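Local coordinates for protein Myo-inositol 2-dehydrogenase (Lactobacillus plantarum WCFS1, PDB 3CEA) that probably catalyses the NAD-dependent oxidation of myo-inositol at its 2-position, holding the nicotinamide dinucleotide on a Rossmann-fold domain, at residues K7-A12 against D304-V309; R25-V28 against G33-L36; V28-G33 against A297-V302; D65-E70 against A94-F99. One frame throughout, in Å; residues are numbered along the deposited sequence.

Overall arrangement
Interaction 1 opens first, at strand 9-14, and closes last, on helix 295-311, spanning the other three. Interaction 2 closes a short loop, where helix 20-29 turns back into strand 34-40. From that same turn, with V28 and G33 in common, interaction 3 reaches forward to helix 295-311, about two turns before the segment used by interaction 1. Interaction 4 lies within the spans of both 1 and 3, linking the end of helix 63-67 to the approach to strand 97-100. Interactions 2 and 4 follow each other in series within the Rossmann domain; interactions 1 and 3 pack the late helix 295-311 against that domain.

Interaction 1: residues K7-A12 against D304-V309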
loop_
_atom_site.group_PDB
_atom_site.type_symbol
_atom_site.label_atom_id
_atom_site.label_comp_id
_atom_site.label_asym_id
_atom_site.label_seq_id
_atom_site.Cartn_x
_atom_site.Cartn_y
_atom_site.Cartn_z
ATOM N N LYS A 7 36.975 -31.615 -5.094
ATOM C CA LYS A 7 36.096 -32.516 -4.348
ATOM C C LYS A 7 34.977 -31.740 -3.655
ATOM O O LYS A 7 35.251 -30.771 -2.941
ATOM C CB LYS A 7 36.883 -33.302 -3.295
ATOM C CG LYS A 7 37.612 -34.530 -3.805
ATOM C CD LYS A 7 38.183 -35.324 -2.634
ATOM C CE LYS A 7 39.179 -36.387 -3.084
ATOM N NZ LYS A 7 38.510 -37.557 -3.717
ATOM N N PRO A 8 33.714 -32.150 -3.877
ATOM C CA PRO A 8 32.616 -31.559 -3.118
ATOM C C PRO A 8 32.645 -32.039 -1.667
ATOM O O PRO A 8 33.169 -33.122 -1.383
ATOM C CB PRO A 8 31.370 -32.090 -3.831
ATOM C CG PRO A 8 31.803 -33.362 -4.456
ATOM C CD PRO A 8 33.241 -33.165 -4.837
ATOM N N LEU A 9 32.100 -31.233 -0.760
ATOM C CA LEU A 9 31.967 -31.636 0.634
ATOM C C LEU A 9 30.918 -32.732 0.743
ATOM O O LEU A 9 29.861 -32.654 0.115
ATOM C CB LEU A 9 31.570 -30.452 1.520
ATOM C CG LEU A 9 32.527 -29.271 1.708
ATOM C CD1 LEU A 9 31.838 -28.209 2.539
ATOM C CD2 LEU A 9 33.845 -29.687 2.356
ATOM N N ARG A 10 31.223 -33.758 1.528
ATOM C CA ARG A 10 30.281 -34.839 1.767
ATOM C C ARG A 10 29.482 -34.520 3.024
ATOM O O ARG A 10 30.050 -34.358 4.103
ATOM C CB ARG A 10 31.011 -36.180 1.875
ATOM C CG ARG A 10 31.671 -36.612 0.564
ATOM C CD ARG A 10 32.372 -37.959 0.675
ATOM N NE ARG A 10 31.437 -39.057 0.919
ATOM C CZ ARG A 10 30.762 -39.705 -0.028
ATOM N NH1 ARG A 10 30.899 -39.378 -1.308
ATOM N NH2 ARG A 10 29.942 -40.690 0.312
ATOM N N ALA A 11 28.165 -34.407 2.869
ATOM C CA ALA A 11 27.296 -33.948 3.951
ATOM C C ALA A 11 26.192 -34.934 4.319
ATOM O O ALA A 11 25.792 -35.779 3.512
ATOM C CB ALA A 11 26.698 -32.587 3.612
ATOM N N ALA A 12 25.720 -34.808 5.558
ATOM C CA ALA A 12 24.578 -35.559 6.059
ATOM C C ALA A 12 23.591 -34.604 6.722
ATOM O O ALA A 12 23.946 -33.478 7.081
ATOM C CB ALA A 12 25.033 -36.622 7.044
ATOM N N ASP A 304 26.661 -20.188 2.611
ATOM C CA ASP A 304 27.693 -19.496 3.381
ATOM C C ASP A 304 28.453 -20.469 4.285
ATOM O O ASP A 304 29.678 -20.387 4.397
ATOM C CB ASP A 304 27.089 -18.351 4.203
ATOM C CG ASP A 304 28.143 -17.545 4.955
ATOM O OD1 ASP A 304 29.112 -17.069 4.320
ATOM O OD2 ASP A 304 27.994 -17.381 6.186
ATOM N N PHE A 305 27.718 -21.387 4.915
ATOM C CA PHE A 305 28.309 -22.438 5.745
ATOM C C PHE A 305 29.237 -23.342 4.937
ATOM O O PHE A 305 30.352 -23.635 5.368
ATOM C CB PHE A 305 27.214 -23.270 6.428
ATOM C CG PHE A 305 27.718 -24.533 7.076
ATOM C CD1 PHE A 305 28.355 -24.492 8.312
ATOM C CD2 PHE A 305 27.551 -25.766 6.451
ATOM C CE1 PHE A 305 28.821 -25.656 8.915
ATOM C CE2 PHE A 305 28.013 -26.938 7.044
ATOM C CZ PHE A 305 28.649 -26.883 8.280
ATOM N N VAL A 306 28.760 -23.785 3.773
ATOM C CA VAL A 306 29.539 -24.639 2.876
ATOM C C VAL A 306 30.824 -23.929 2.441
ATOM O O VAL A 306 31.905 -24.524 2.476
ATOM C CB VAL A 306 28.696 -25.107 1.656
ATOM C CG1 VAL A 306 29.574 -25.745 0.584
ATOM C CG2 VAL A 306 27.621 -26.088 2.102
ATOM N N ASN A 307 30.698 -22.659 2.053
ATOM C CA ASN A 307 31.850 -21.819 1.724
ATOM C C ASN A 307 32.799 -21.677 2.912
ATOM O O ASN A 307 34.020 -21.739 2.751
ATOM C CB ASN A 307 31.401 -20.429 1.256
ATOM C CG ASN A 307 30.595 -20.469 -0.037
ATOM O OD1 ASN A 307 30.806 -21.328 -0.896
ATOM N ND2 ASN A 307 29.667 -19.525 -0.180
ATOM N N ASN A 308 32.225 -21.492 4.101
ATOM C CA ASN A 308 32.995 -21.357 5.336
ATOM C C ASN A 308 33.844 -22.585 5.648
ATOM O O ASN A 308 34.999 -22.450 6.053
ATOM C CB ASN A 308 32.078 -21.022 6.520
ATOM C CG ASN A 308 31.660 -19.559 6.547
ATOM O OD1 ASN A 308 32.144 -18.743 5.761
ATOM N ND2 ASN A 308 30.751 -19.223 7.457
ATOM N N VAL A 309 33.271 -23.772 5.453
ATOM C CA VAL A 309 34.003 -25.029 5.640
ATOM C C VAL A 309 35.160 -25.143 4.637
ATOM O O VAL A 309 36.276 -25.510 5.010
ATOM C CB VAL A 309 33.072 -26.274 5.542
ATOM C CG1 VAL A 309 33.870 -27.566 5.702
ATOM C CG2 VAL A 309 31.967 -26.213 6.591
#
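This is a small apolar contact in which L9, at the start of the first strand of the Rossmann sheet, packs against V306 and V309 on one side of helix 295-311. The helix comes from almost 300 residues later in the chain and lies against a face of the parallel sheet. V306 and V309 are three positions apart, about one turn, and L9 points its side chain at the two of them. Its CG lies anti to the carbonyl carbon (chi1 -65°), which carries the forked end out to the helix. One branch does most of the touching: L9 CD1 sits 3.9 Å from V306 CG1 and 3.8 Å from V309 CB. L9 CD1 also rests against helix backbone, 3.7 Å from V306 O. Of the helix residues, the other branch meets V309, with L9 CD2 4.0 Å from V309 CG1. The second methyl of V309 is occupied within the helix, V309 CG2 standing 3.8 Å above the F305 ring and offset toward its rim. F305 in turn meets F76 and, edge-to-face, F99, so the helix reaches further strands of the same sheet. Beside it D304 and N308 hydrogen-bond to Y134 and Q127. L9 itself is paired through its backbone with G33 and K35, at the start of strand 34-40, while R10 pairs with D73 and A74, placing this strand between 34-40 and 74-77.

Interaction 2: residues R25-V28 against G33-L36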
loop_
_atom_site.group_PDB
_atom_site.type_symbol
_atom_site.label_atom_id
_atom_site.label_comp_id
_atom_site.label_asym_id
_atom_site.label_seq_id
_atom_site.Cartn_x
_atom_site.Cartn_y
_atom_site.Cartn_z
ATOM N N ARG A 25 16.245 -30.334 0.279
ATOM C CA ARG A 25 15.973 -29.956 -1.109
ATOM C C ARG A 25 17.027 -28.991 -1.652
ATOM O O ARG A 25 17.543 -29.196 -2.752
ATOM C CB ARG A 25 14.576 -29.342 -1.247
ATOM C CG ARG A 25 13.437 -30.350 -1.253
ATOM C CD ARG A 25 12.114 -29.658 -1.532
ATOM N NE ARG A 25 10.995 -30.596 -1.606
ATOM C CZ ARG A 25 10.071 -30.752 -0.659
ATOM N NH1 ARG A 25 10.113 -30.030 0.456
ATOM N NH2 ARG A 25 9.097 -31.635 -0.831
ATOM N N HIS A 26 17.343 -27.950 -0.877
ATOM C CA HIS A 26 18.350 -26.961 -1.265
ATOM C C HIS A 26 19.728 -27.600 -1.392
ATOM O O HIS A 26 20.506 -27.261 -2.288
ATOM C CB HIS A 26 18.420 -25.814 -0.250
ATOM C CG HIS A 26 17.182 -24.974 -0.188
ATOM N ND1 HIS A 26 16.818 -24.274 0.942
ATOM C CD2 HIS A 26 16.223 -24.722 -1.110
ATOM C CE1 HIS A 26 15.692 -23.623 0.712
ATOM N NE2 HIS A 26 15.308 -23.881 -0.525
ATOM N N LEU A 27 20.006 -28.538 -0.488
ATOM C CA LEU A 27 21.297 -29.206 -0.390
ATOM C C LEU A 27 21.586 -30.076 -1.617
ATOM O O LEU A 27 22.743 -30.274 -1.989
ATOM C CB LEU A 27 21.323 -30.045 0.890
ATOM C CG LEU A 27 22.462 -29.937 1.911
ATOM C CD1 LEU A 27 23.248 -28.634 1.811
ATOM C CD2 LEU A 27 21.888 -30.112 3.310
ATOM N N VAL A 28 20.521 -30.582 -2.237
ATOM C CA VAL A 28 20.620 -31.393 -3.450
ATOM C C VAL A 28 20.517 -30.525 -4.710
ATOM O O VAL A 28 21.256 -30.733 -5.676
ATOM C CB VAL A 28 19.531 -32.509 -3.477
ATOM C CG1 VAL A 28 19.624 -33.341 -4.752
ATOM C CG2 VAL A 28 19.653 -33.412 -2.258
ATOM N N GLY A 33 29.071 -27.154 -4.336
ATOM C CA GLY A 33 30.257 -27.680 -3.666
ATOM C C GLY A 33 29.939 -28.649 -2.545
ATOM O O GLY A 33 30.778 -28.892 -1.674
ATOM N N VAL A 34 28.729 -29.205 -2.570
ATOM C CA VAL A 34 28.274 -30.133 -1.536
ATOM C C VAL A 34 27.493 -31.310 -2.134
ATOM O O VAL A 34 26.857 -31.181 -3.186
ATOM C CB VAL A 34 27.439 -29.400 -0.436
ATOM C CG1 VAL A 34 25.993 -29.176 -0.881
ATOM C CG2 VAL A 34 27.483 -30.163 0.877
ATOM N N LYS A 35 27.560 -32.456 -1.460
ATOM C CA LYS A 35 26.805 -33.639 -1.846
ATOM C C LYS A 35 26.188 -34.273 -0.603
ATOM O O LYS A 35 26.903 -34.686 0.315
ATOM C CB LYS A 35 27.710 -34.640 -2.573
ATOM C CG LYS A 35 26.965 -35.720 -3.347
ATOM N N LEU A 36 24.859 -34.333 -0.574
ATOM C CA LEU A 36 24.131 -34.960 0.528
ATOM C C LEU A 36 24.126 -36.478 0.354
ATOM O O LEU A 36 23.495 -37.006 -0.566
ATOM C CB LEU A 36 22.703 -34.409 0.615
ATOM C CG LEU A 36 21.843 -34.781 1.829
ATOM C CD1 LEU A 36 22.445 -34.266 3.133
ATOM C CD2 LEU A 36 20.434 -34.247 1.648
#
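L27 is the bump at the end of helix 20-29 that fits between V34 and L36, two side chains on the same face of strand 34-40. The alternation of the strand brings both toward the helix and turns K35 away from it, and the closest CA atoms are those of V28 and L36, 6.4 Å apart. The two branches of L27 divide the work. L27 CD1 lies 3.9 Å from V34 CG1, while L27 CD2 faces the other wall of the hollow, 4.2 Å from L36 CD1. V34 makes a second approach with the same methyl, V34 CG1 coming within 3.6 Å of L27 O. It does so because its CG1 stands between the backbone N and the carbonyl carbon (chi1 81°). L36 has its CG anti to the backbone N and spreads its fork over two helix residues: CD1 takes L27, and L36 CD2 meets V28 CG2 at 4.1 Å. All three side-chain pairs cross at about a right angle, so they touch at single points and not along their lengths. L27 itself has torsions far from staggered, which may reflect strain or the limits of the 2.40 Å data. The contact closes the helix-to-strand half of the first beta-alpha-beta unit, with V34 and L36 also touching strand 9-14 and L27 touching V302 on the far helix. Chemically it is wholly aliphatic apart from the L27 carbonyl, so its stability probably comes from shape fit and the exclusion of water, with no directional bond between the two segments.

Interaction 3: residues V28-G33 against A297-V302; sequences VNKIQG and AFTDEV
I31 and T299 bring their backbones together at 7.0 Å between CA atoms, where the turn leaving helix 20-29 of the Rossmann fold runs past helix 295-311. The helix keeps its i to i+4 bonding, E301 N to A297 O at 2.9 Å and a weak V302 N to F298 O, whereas the turn opens into an extended conformation at I31 (phi -66°, psi 135°) and then heads for strand 34-40. I31 is the side chain that reaches across. It slides past T299 in the opposite direction and crosses V302 at about a right angle, fitting between these two residues, one turn apart. I31 CG1 packs on V302 CG1 at 3.8 Å, and the terminal methyl continues to T299, I31 CD1 lying 3.8 Å from T299 CG2 and 3.4 Å from T299 O. K30 adds a looser, more exposed border: its side chain starts toward the helix, and its ammonium end then leads away. From the same turn, N29 and Q32 pack against Q32 and N29 of the second subunit. F298, next to T299, touches the bound NAD, and the V302 side chain is about 9 Å from it, which places the contact near the cofactor pocket. The hydroxyl of T299 hydrogen-bonds D295 O in its own helix, and K30 CD merely packs near it, 3.8 Å from T299 OG1.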
loop_
_atom_site.group_PDB
_atom_site.type_symbol
_atom_site.label_atom_id
_atom_site.label_comp_id
_atom_site.label_asym_id
_atom_site.label_seq_id
_atom_site.Cartn_x
_atom_site.Cartn_y
_atom_site.Cartn_z
ATOM N N VAL A 28 20.521 -30.582 -2.237
ATOM C CA VAL A 28 20.620 -31.393 -3.450
ATOM C C VAL A 28 20.517 -30.525 -4.710
ATOM O O VAL A 28 21.256 -30.733 -5.676
ATOM C CB VAL A 28 19.531 -32.509 -3.477
ATOM C CG1 VAL A 28 19.624 -33.341 -4.752
ATOM C CG2 VAL A 28 19.653 -33.412 -2.258
ATOM N N ASN A 29 19.617 -29.544 -4.684
ATOM C CA ASN A 29 19.260 -28.782 -5.884
ATOM C C ASN A 29 19.961 -27.438 -6.073
ATOM O O ASN A 29 20.255 -27.046 -7.204
ATOM C CB ASN A 29 17.741 -28.580 -5.951
ATOM C CG ASN A 29 16.980 -29.888 -6.081
ATOM O OD1 ASN A 29 17.440 -30.830 -6.729
ATOM N ND2 ASN A 29 15.806 -29.950 -5.466
ATOM N N LYS A 30 20.226 -26.738 -4.974
ATOM C CA LYS A 30 20.696 -25.352 -5.058
ATOM C C LYS A 30 22.131 -25.139 -4.581
ATOM O O LYS A 30 22.913 -24.473 -5.262
ATOM C CB LYS A 30 19.736 -24.411 -4.322
ATOM C CG LYS A 30 18.324 -24.390 -4.902
ATOM C CD LYS A 30 17.445 -23.377 -4.188
ATOM C CE LYS A 30 15.980 -23.517 -4.582
ATOM N NZ LYS A 30 15.722 -23.064 -5.977
ATOM N N ILE A 31 22.476 -25.700 -3.423
ATOM C CA ILE A 31 23.792 -25.480 -2.816
ATOM C C ILE A 31 24.915 -26.094 -3.658
ATOM O O ILE A 31 24.807 -27.230 -4.123
ATOM C CB ILE A 31 23.866 -26.009 -1.353
ATOM C CG1 ILE A 31 22.633 -25.586 -0.535
ATOM C CG2 ILE A 31 25.164 -25.565 -0.674
ATOM C CD1 ILE A 31 22.431 -24.081 -0.385
ATOM N N GLN A 32 25.985 -25.324 -3.844
ATOM C CA GLN A 32 27.127 -25.747 -4.648
ATOM C C GLN A 32 28.302 -26.211 -3.796
ATOM O O GLN A 32 28.506 -25.722 -2.680
ATOM C CB GLN A 32 27.580 -24.620 -5.574
ATOM C CG GLN A 32 26.563 -24.251 -6.640
ATOM C CD GLN A 32 27.206 -23.640 -7.868
ATOM O OE1 GLN A 32 27.959 -22.664 -7.775
ATOM N NE2 GLN A 32 26.913 -24.212 -9.031
ATOM N N GLY A 33 29.071 -27.154 -4.336
ATOM C CA GLY A 33 30.257 -27.680 -3.666
ATOM C C GLY A 33 29.939 -28.649 -2.545
ATOM O O GLY A 33 30.778 -28.892 -1.674
ATOM N N ALA A 297 16.966 -16.847 2.020
ATOM C CA ALA A 297 17.834 -16.692 3.191
ATOM C C ALA A 297 18.345 -18.037 3.710
ATOM O O ALA A 297 19.510 -18.153 4.086
ATOM C CB ALA A 297 17.116 -15.927 4.295
ATOM N N PHE A 298 17.466 -19.042 3.725
ATOM C CA PHE A 298 17.837 -20.411 4.094
ATOM C C PHE A 298 18.874 -20.989 3.140
ATOM O O PHE A 298 19.803 -21.674 3.567
ATOM C CB PHE A 298 16.612 -21.324 4.099
ATOM C CG PHE A 298 15.751 -21.194 5.325
ATOM C CD1 PHE A 298 16.291 -21.363 6.600
ATOM C CD2 PHE A 298 14.387 -20.942 5.202
ATOM C CE1 PHE A 298 15.491 -21.258 7.733
ATOM C CE2 PHE A 298 13.574 -20.838 6.332
ATOM C CZ PHE A 298 14.127 -20.995 7.600
ATOM N N THR A 299 18.701 -20.726 1.847
ATOM C CA THR A 299 19.644 -21.179 0.835
ATOM C C THR A 299 20.979 -20.458 1.009
ATOM O O THR A 299 22.026 -21.099 1.089
ATOM C CB THR A 299 19.078 -20.976 -0.588
ATOM O OG1 THR A 299 17.889 -21.759 -0.738
ATOM C CG2 THR A 299 20.081 -21.402 -1.654
ATOM N N ASP A 300 20.927 -19.129 1.096
ATOM C CA ASP A 300 22.132 -18.310 1.205
ATOM C C ASP A 300 22.975 -18.604 2.454
ATOM O O ASP A 300 24.211 -18.576 2.385
ATOM C CB ASP A 300 21.789 -16.816 1.102
ATOM C CG ASP A 300 21.367 -16.400 -0.313
ATOM O OD1 ASP A 300 21.547 -17.191 -1.267
ATOM O OD2 ASP A 300 20.856 -15.268 -0.474
ATOM N N GLU A 301 22.317 -18.898 3.578
ATOM C CA GLU A 301 23.029 -19.209 4.828
ATOM C C GLU A 301 23.740 -20.559 4.781
ATOM O O GLU A 301 24.854 -20.695 5.296
ATOM C CB GLU A 301 22.101 -19.141 6.048
ATOM C CG GLU A 301 21.110 -20.288 6.174
ATOM C CD GLU A 301 20.533 -20.431 7.566
ATOM O OE1 GLU A 301 21.046 -19.790 8.509
ATOM O OE2 GLU A 301 19.562 -21.200 7.714
ATOM N N VAL A 302 23.089 -21.551 4.175
ATOM C CA VAL A 302 23.663 -22.887 4.036
ATOM C C VAL A 302 24.835 -22.847 3.057
ATOM O O VAL A 302 25.858 -23.498 3.280
ATOM C CB VAL A 302 22.595 -23.935 3.624
ATOM C CG1 VAL A 302 23.242 -25.248 3.195
ATOM C CG2 VAL A 302 21.632 -24.179 4.776
#

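Interaction 4: residues D65-E70 against A94-F99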
loop_
_atom_site.group_PDB
_atom_site.type_symbol
_atom_site.label_atom_id
_atom_site.label_comp_id
_atom_site.label_asym_id
_atom_site.label_seq_id
_atom_site.Cartn_x
_atom_site.Cartn_y
_atom_site.Cartn_z
ATOM N N ASP A 65 24.805 -43.950 14.642
ATOM C CA ASP A 65 25.124 -44.953 13.630
ATOM C C ASP A 65 25.588 -44.299 12.333
ATOM O O ASP A 65 26.555 -44.747 11.723
ATOM C CB ASP A 65 23.918 -45.859 13.354
ATOM C CG ASP A 65 23.757 -46.962 14.389
ATOM O OD1 ASP A 65 24.677 -47.166 15.212
ATOM O OD2 ASP A 65 22.703 -47.634 14.373
HETATM N N MSE A 66 24.897 -43.234 11.927
HETATM C CA MSE A 66 25.222 -42.516 10.695
HETATM C C MSE A 66 26.597 -41.853 10.762
HETATM O O MSE A 66 27.390 -41.966 9.827
HETATM C CB MSE A 66 24.144 -41.479 10.374
HETATM C CG MSE A 66 24.314 -40.807 9.016
HETATM SE SE MSE A 66 22.870 -39.581 8.575
HETATM C CE MSE A 66 23.201 -38.234 9.925
ATOM N N ILE A 67 26.870 -41.174 11.874
ATOM C CA ILE A 67 28.132 -40.458 12.077
ATOM C C ILE A 67 29.335 -41.412 12.132
ATOM O O ILE A 67 30.433 -41.064 11.688
ATOM C CB ILE A 67 28.065 -39.542 13.337
ATOM C CG1 ILE A 67 27.056 -38.408 13.110
ATOM C CG2 ILE A 67 29.441 -38.964 13.681
ATOM C CD1 ILE A 67 26.622 -37.671 14.371
ATOM N N ASP A 68 29.112 -42.617 12.652
ATOM C CA ASP A 68 30.173 -43.614 12.803
ATOM C C ASP A 68 30.344 -44.531 11.586
ATOM O O ASP A 68 31.237 -45.385 11.571
ATOM C CB ASP A 68 29.941 -44.455 14.064
ATOM C CG ASP A 68 29.981 -43.627 15.342
ATOM O OD1 ASP A 68 30.668 -42.579 15.374
ATOM O OD2 ASP A 68 29.321 -44.035 16.323
ATOM N N THR A 69 29.500 -44.353 10.571
ATOM C CA THR A 69 29.530 -45.216 9.385
ATOM C C THR A 69 29.803 -44.442 8.097
ATOM O O THR A 69 30.498 -44.936 7.209
ATOM C CB THR A 69 28.218 -46.025 9.225
ATOM O OG1 THR A 69 27.829 -46.573 10.490
ATOM C CG2 THR A 69 28.391 -47.162 8.224
ATOM N N GLU A 70 29.253 -43.235 7.996
ATOM C CA GLU A 70 29.349 -42.453 6.767
ATOM C C GLU A 70 30.645 -41.652 6.675
ATOM O O GLU A 70 31.156 -41.147 7.679
ATOM C CB GLU A 70 28.144 -41.520 6.620
ATOM C CG GLU A 70 26.797 -42.229 6.496
ATOM C CD GLU A 70 26.606 -42.943 5.165
ATOM O OE1 GLU A 70 26.929 -42.361 4.107
ATOM O OE2 GLU A 70 26.117 -44.090 5.181
ATOM N N ALA A 94 33.671 -36.234 16.464
ATOM C CA ALA A 94 33.987 -37.103 15.338
ATOM C C ALA A 94 34.684 -36.345 14.206
ATOM O O ALA A 94 34.878 -36.887 13.115
ATOM C CB ALA A 94 32.729 -37.787 14.833
ATOM N N GLY A 95 35.053 -35.093 14.469
ATOM C CA GLY A 95 35.818 -34.284 13.516
ATOM C C GLY A 95 34.990 -33.557 12.473
ATOM O O GLY A 95 35.536 -32.885 11.594
ATOM N N LEU A 96 33.670 -33.682 12.578
ATOM C CA LEU A 96 32.748 -33.095 11.612
ATOM C C LEU A 96 32.570 -31.590 11.806
ATOM O O LEU A 96 32.679 -31.074 12.921
ATOM C CB LEU A 96 31.382 -33.790 11.696
ATOM C CG LEU A 96 31.096 -35.088 10.928
ATOM C CD1 LEU A 96 32.084 -36.210 11.241
ATOM C CD2 LEU A 96 29.678 -35.545 11.220
ATOM N N ASN A 97 32.311 -30.894 10.702
ATOM C CA ASN A 97 31.860 -29.511 10.744
ATOM C C ASN A 97 30.351 -29.521 10.927
ATOM O O ASN A 97 29.654 -30.328 10.311
ATOM C CB ASN A 97 32.251 -28.774 9.462
ATOM C CG ASN A 97 33.755 -28.726 9.253
ATOM O OD1 ASN A 97 34.449 -27.879 9.821
ATOM N ND2 ASN A 97 34.268 -29.638 8.433
ATOM N N VAL A 98 29.847 -28.637 11.782
ATOM C CA VAL A 98 28.449 -28.699 12.200
ATOM C C VAL A 98 27.664 -27.433 11.867
ATOM O O VAL A 98 28.054 -26.323 12.243
ATOM C CB VAL A 98 28.316 -29.004 13.723
ATOM C CG1 VAL A 98 26.855 -29.027 14.148
ATOM C CG2 VAL A 98 28.987 -30.321 14.075
ATOM N N PHE A 99 26.561 -27.621 11.147
ATOM C CA PHE A 99 25.529 -26.605 11.025
ATOM C C PHE A 99 24.340 -27.057 11.864
ATOM O O PHE A 99 23.654 -28.021 11.519
ATOM C CB PHE A 99 25.118 -26.413 9.564
ATOM C CG PHE A 99 24.101 -25.321 9.352
ATOM C CD1 PHE A 99 22.737 -25.578 9.501
ATOM C CD2 PHE A 99 24.506 -24.039 8.993
ATOM C CE1 PHE A 99 21.793 -24.575 9.307
ATOM C CE2 PHE A 99 23.568 -23.028 8.791
ATOM C CZ PHE A 99 22.208 -23.297 8.950
#
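I67, A94 and L96, the three residues that meet here, have no flat side chain, so neither a ring face nor a ring edge enters the contact itself. A ring-bearing neighbour, Y90, packs against I67 from helix 84-93. The one ring of the two segments, that of F99, lies well away from these three and meets F76 with planes at about 45°. The meeting is made by one methyl: I67 CG2 lies 3.7 Å from A94 CB and 4.2 Å from L96 CD2. Its place follows from chi1 of -66°, which sets CG2 anti to the backbone N and aims it at A94 and L96. A94 and L96 stand on either side of G95, the positive-phi residue of the Schellman motif ending helix 84-93, in which L96 N bonds A91 O and G95 N bonds M92 O. That reversal presents both side chains to the end of helix 63-67. There, M66 O takes two amide donors, E70 N at 2.9 Å and T69 N at 3.3 Å. I67 also packs on I75 and A91, joining the helix to the Rossmann sheet and its next helix. Purely aliphatic, the contact relies on the hydrophobic effect, while the amides of T69, E70, G95 and L96 bond within their own turns.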